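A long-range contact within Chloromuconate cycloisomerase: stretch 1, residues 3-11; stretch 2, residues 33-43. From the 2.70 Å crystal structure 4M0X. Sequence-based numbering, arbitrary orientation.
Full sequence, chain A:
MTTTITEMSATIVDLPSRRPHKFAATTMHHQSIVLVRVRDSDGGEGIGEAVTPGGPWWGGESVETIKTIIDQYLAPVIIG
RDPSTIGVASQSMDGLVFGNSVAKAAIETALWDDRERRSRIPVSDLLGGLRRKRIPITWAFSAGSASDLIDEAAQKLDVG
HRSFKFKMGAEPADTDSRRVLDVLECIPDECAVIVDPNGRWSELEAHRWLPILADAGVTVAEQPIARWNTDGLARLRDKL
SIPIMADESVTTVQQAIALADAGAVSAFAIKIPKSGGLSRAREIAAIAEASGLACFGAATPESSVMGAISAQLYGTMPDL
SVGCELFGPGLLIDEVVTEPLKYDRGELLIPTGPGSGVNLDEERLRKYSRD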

# COMPACT_ATOMS: atom_id res chain seq x y z
N THR A 3 16.64 -17.25 -49.35
CA THR A 3 17.42 -15.97 -49.15
C THR A 3 17.94 -15.94 -47.73
O THR A 3 17.19 -16.14 -46.77
CB THR A 3 16.60 -14.68 -49.37
OG1 THR A 3 15.70 -14.86 -50.47
CG2 THR A 3 17.53 -13.45 -49.59
N THR A 4 19.25 -15.72 -47.60
CA THR A 4 19.93 -15.88 -46.33
C THR A 4 20.93 -14.74 -46.17
O THR A 4 21.31 -14.12 -47.17
CB THR A 4 20.62 -17.27 -46.24
OG1 THR A 4 21.55 -17.42 -47.31
CG2 THR A 4 19.58 -18.43 -46.27
N ILE A 5 21.31 -14.44 -44.93
CA ILE A 5 22.39 -13.49 -44.65
C ILE A 5 23.71 -14.19 -44.89
O ILE A 5 23.92 -15.31 -44.44
CB ILE A 5 22.31 -12.87 -43.23
CG1 ILE A 5 21.39 -11.65 -43.23
CG2 ILE A 5 23.67 -12.36 -42.75
CD1 ILE A 5 19.96 -11.94 -42.87
N THR A 6 24.60 -13.50 -45.61
CA THR A 6 25.81 -14.08 -46.17
C THR A 6 27.07 -13.60 -45.44
O THR A 6 27.94 -14.40 -45.07
CB THR A 6 25.85 -13.73 -47.68
OG1 THR A 6 25.16 -14.75 -48.38
CG2 THR A 6 27.24 -13.64 -48.25
N GLU A 7 27.17 -12.29 -45.25
CA GLU A 7 28.22 -11.71 -44.47
C GLU A 7 27.64 -10.71 -43.48
O GLU A 7 26.51 -10.24 -43.62
CB GLU A 7 29.23 -11.03 -45.38
CG GLU A 7 29.86 -11.94 -46.42
CD GLU A 7 30.23 -11.17 -47.67
OE1 GLU A 7 29.91 -11.65 -48.79
OE2 GLU A 7 30.81 -10.07 -47.51
N MET A 8 28.43 -10.42 -42.45
CA MET A 8 28.18 -9.32 -41.54
C MET A 8 29.53 -8.90 -41.00
O MET A 8 30.23 -9.70 -40.38
CB MET A 8 27.25 -9.74 -40.41
CG MET A 8 27.12 -8.68 -39.32
SD MET A 8 25.97 -9.11 -38.01
CE MET A 8 26.75 -10.51 -37.21
N SER A 9 29.90 -7.65 -41.27
CA SER A 9 31.13 -7.05 -40.74
C SER A 9 30.81 -5.95 -39.72
O SER A 9 29.77 -5.26 -39.81
CB SER A 9 31.93 -6.46 -41.88
OG SER A 9 31.26 -5.33 -42.39
N ALA A 10 31.70 -5.78 -38.75
CA ALA A 10 31.59 -4.75 -37.73
C ALA A 10 32.91 -3.95 -37.62
O ALA A 10 33.92 -4.44 -37.09
CB ALA A 10 31.20 -5.37 -36.40
N THR A 11 32.88 -2.72 -38.12
CA THR A 11 34.07 -1.89 -38.28
C THR A 11 33.99 -0.64 -37.41
O THR A 11 33.03 0.16 -37.53
CB THR A 11 34.17 -1.33 -39.70
OG1 THR A 11 34.17 -2.40 -40.66
CG2 THR A 11 35.41 -0.45 -39.85
N ILE A 33 31.91 4.94 -33.49
CA ILE A 33 30.81 4.02 -33.73
C ILE A 33 31.38 2.71 -34.23
O ILE A 33 32.52 2.67 -34.73
CB ILE A 33 29.79 4.58 -34.75
CG1 ILE A 33 30.31 4.49 -36.18
CG2 ILE A 33 29.40 6.02 -34.40
CD1 ILE A 33 29.27 4.74 -37.25
N VAL A 34 30.63 1.64 -34.08
CA VAL A 34 30.91 0.45 -34.82
C VAL A 34 29.92 0.51 -35.98
O VAL A 34 28.71 0.62 -35.76
CB VAL A 34 30.71 -0.83 -33.97
CG1 VAL A 34 31.04 -2.08 -34.77
CG2 VAL A 34 31.58 -0.80 -32.72
N LEU A 35 30.40 0.47 -37.22
CA LEU A 35 29.44 0.36 -38.34
C LEU A 35 29.15 -1.10 -38.73
O LEU A 35 30.05 -1.81 -39.17
CB LEU A 35 29.84 1.18 -39.56
CG LEU A 35 28.72 1.00 -40.58
CD1 LEU A 35 27.81 2.21 -40.56
CD2 LEU A 35 29.24 0.73 -41.98
N VAL A 36 27.91 -1.55 -38.55
CA VAL A 36 27.56 -2.95 -38.89
C VAL A 36 27.01 -3.05 -40.30
O VAL A 36 26.29 -2.16 -40.76
CB VAL A 36 26.60 -3.60 -37.90
CG1 VAL A 36 26.00 -4.88 -38.49
CG2 VAL A 36 27.35 -3.90 -36.62
N ARG A 37 27.39 -4.13 -40.99
CA ARG A 37 26.96 -4.34 -42.36
C ARG A 37 26.50 -5.73 -42.54
O ARG A 37 27.15 -6.68 -42.09
CB ARG A 37 28.08 -4.07 -43.34
CG ARG A 37 28.34 -2.59 -43.48
CD ARG A 37 29.68 -2.44 -44.15
NE ARG A 37 29.53 -2.38 -45.59
CZ ARG A 37 30.54 -2.33 -46.43
NH1 ARG A 37 31.78 -2.35 -45.95
NH2 ARG A 37 30.30 -2.27 -47.73
N VAL A 38 25.35 -5.85 -43.17
CA VAL A 38 24.72 -7.13 -43.36
C VAL A 38 24.52 -7.21 -44.85
O VAL A 38 23.90 -6.31 -45.42
CB VAL A 38 23.37 -7.23 -42.58
CG1 VAL A 38 22.88 -8.66 -42.55
CG2 VAL A 38 23.53 -6.76 -41.15
N ARG A 39 25.12 -8.21 -45.49
CA ARG A 39 24.95 -8.46 -46.92
C ARG A 39 24.15 -9.76 -47.03
O ARG A 39 24.39 -10.68 -46.25
CB ARG A 39 26.32 -8.55 -47.63
CG ARG A 39 26.31 -8.53 -49.16
N ASP A 40 23.16 -9.80 -47.92
CA ASP A 40 22.35 -11.02 -48.10
C ASP A 40 22.68 -11.80 -49.40
O ASP A 40 23.49 -11.34 -50.22
CB ASP A 40 20.84 -10.74 -47.97
CG ASP A 40 20.27 -9.93 -49.15
OD1 ASP A 40 21.03 -9.51 -50.06
OD2 ASP A 40 19.03 -9.70 -49.18
N SER A 41 22.07 -12.98 -49.55
CA SER A 41 22.38 -13.89 -50.67
C SER A 41 22.22 -13.27 -52.06
O SER A 41 23.12 -13.36 -52.86
CB SER A 41 21.63 -15.22 -50.57
OG SER A 41 20.30 -15.04 -50.10
N ASP A 42 21.11 -12.60 -52.34
CA ASP A 42 21.04 -11.91 -53.62
C ASP A 42 21.47 -10.42 -53.66
O ASP A 42 20.92 -9.62 -54.43
CB ASP A 42 19.72 -12.17 -54.38
CG ASP A 42 18.50 -12.07 -53.50
OD1 ASP A 42 18.33 -11.03 -52.85
OD2 ASP A 42 17.71 -13.03 -53.48
N GLY A 43 22.47 -10.08 -52.83
CA GLY A 43 23.22 -8.83 -52.98
C GLY A 43 22.76 -7.55 -52.29
O GLY A 43 23.34 -6.48 -52.52
O HOH W 1 31.49 -3.01 -41.04

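What holds the two stretches together most firmly? They run antiparallel, as neighbouring strands of a sheet, and backbone hydrogen bonds join them in reciprocal pairs. At one end L35 N donates to T11 O at 2.7 Å, and T11 N donates to L35 O at 3.2 Å. Two residues along, R37 N reaches S9 O at 2.9 Å, and S9 N returns a bond to R37 O at 3.0 Å. Next, R39 N donates to E7 O at 3.1 Å. Between these pairs M8 faces V38 and A10 faces V36, with no backbone hydrogen bond to each other, as the antiparallel pattern requires.

Why does the regular ladder change beyond E7? A beta bulge shifts the register by one residue between I5 and E7, so that R39 O serves two consecutive amides. T6 N donates to it at 2.9 Å with a nearly straight geometry, whereas the bond from E7 N to R39 O, at 3.4 Å, is weak. The extra residue in stretch 1 is taken up here: I5 pairs with D40, their CA atoms 4.2 Å apart, and their side chains diverge.

How is the far end fastened once the strand of stretch 2 gives way to a turn? S41 does this with both backbone and side chain. Its amide N donates to T4 O at 2.7 Å, while its hydroxyl OG accepts from T4 N at 2.8 Å. S41 belongs to a type I turn running from D40 to G43, closed by a hydrogen bond from G43 N to D40 O at 3.1 Å.

Does a water add to the polar network? On the face carrying S9, T11, L35 and R37, water 1 donates to L35 O at 2.6 Å. It also hydrogen-bonds to S9 OG at 2.7 Å and to T11 OG1 at 2.8 Å, linking two side chains of one strand to a backbone carbonyl of the other.

What packs on the opposite face? Here the contact is apolar, made by alanine, valine, isoleucine and methionine side chains. A10 CB lies 3.7 Å from V34 CG1 and 4.1 Å from V36 CG2, so the short alanine sits against two valines. M8 CG approaches V36 CG1 at 4.0 Å, although the end of the methionine leads away from stretch 2. Beyond the bulge, I5 CG1 meets V38 CG1 at 3.4 Å, a tight contact that carries the packing past the shift in register.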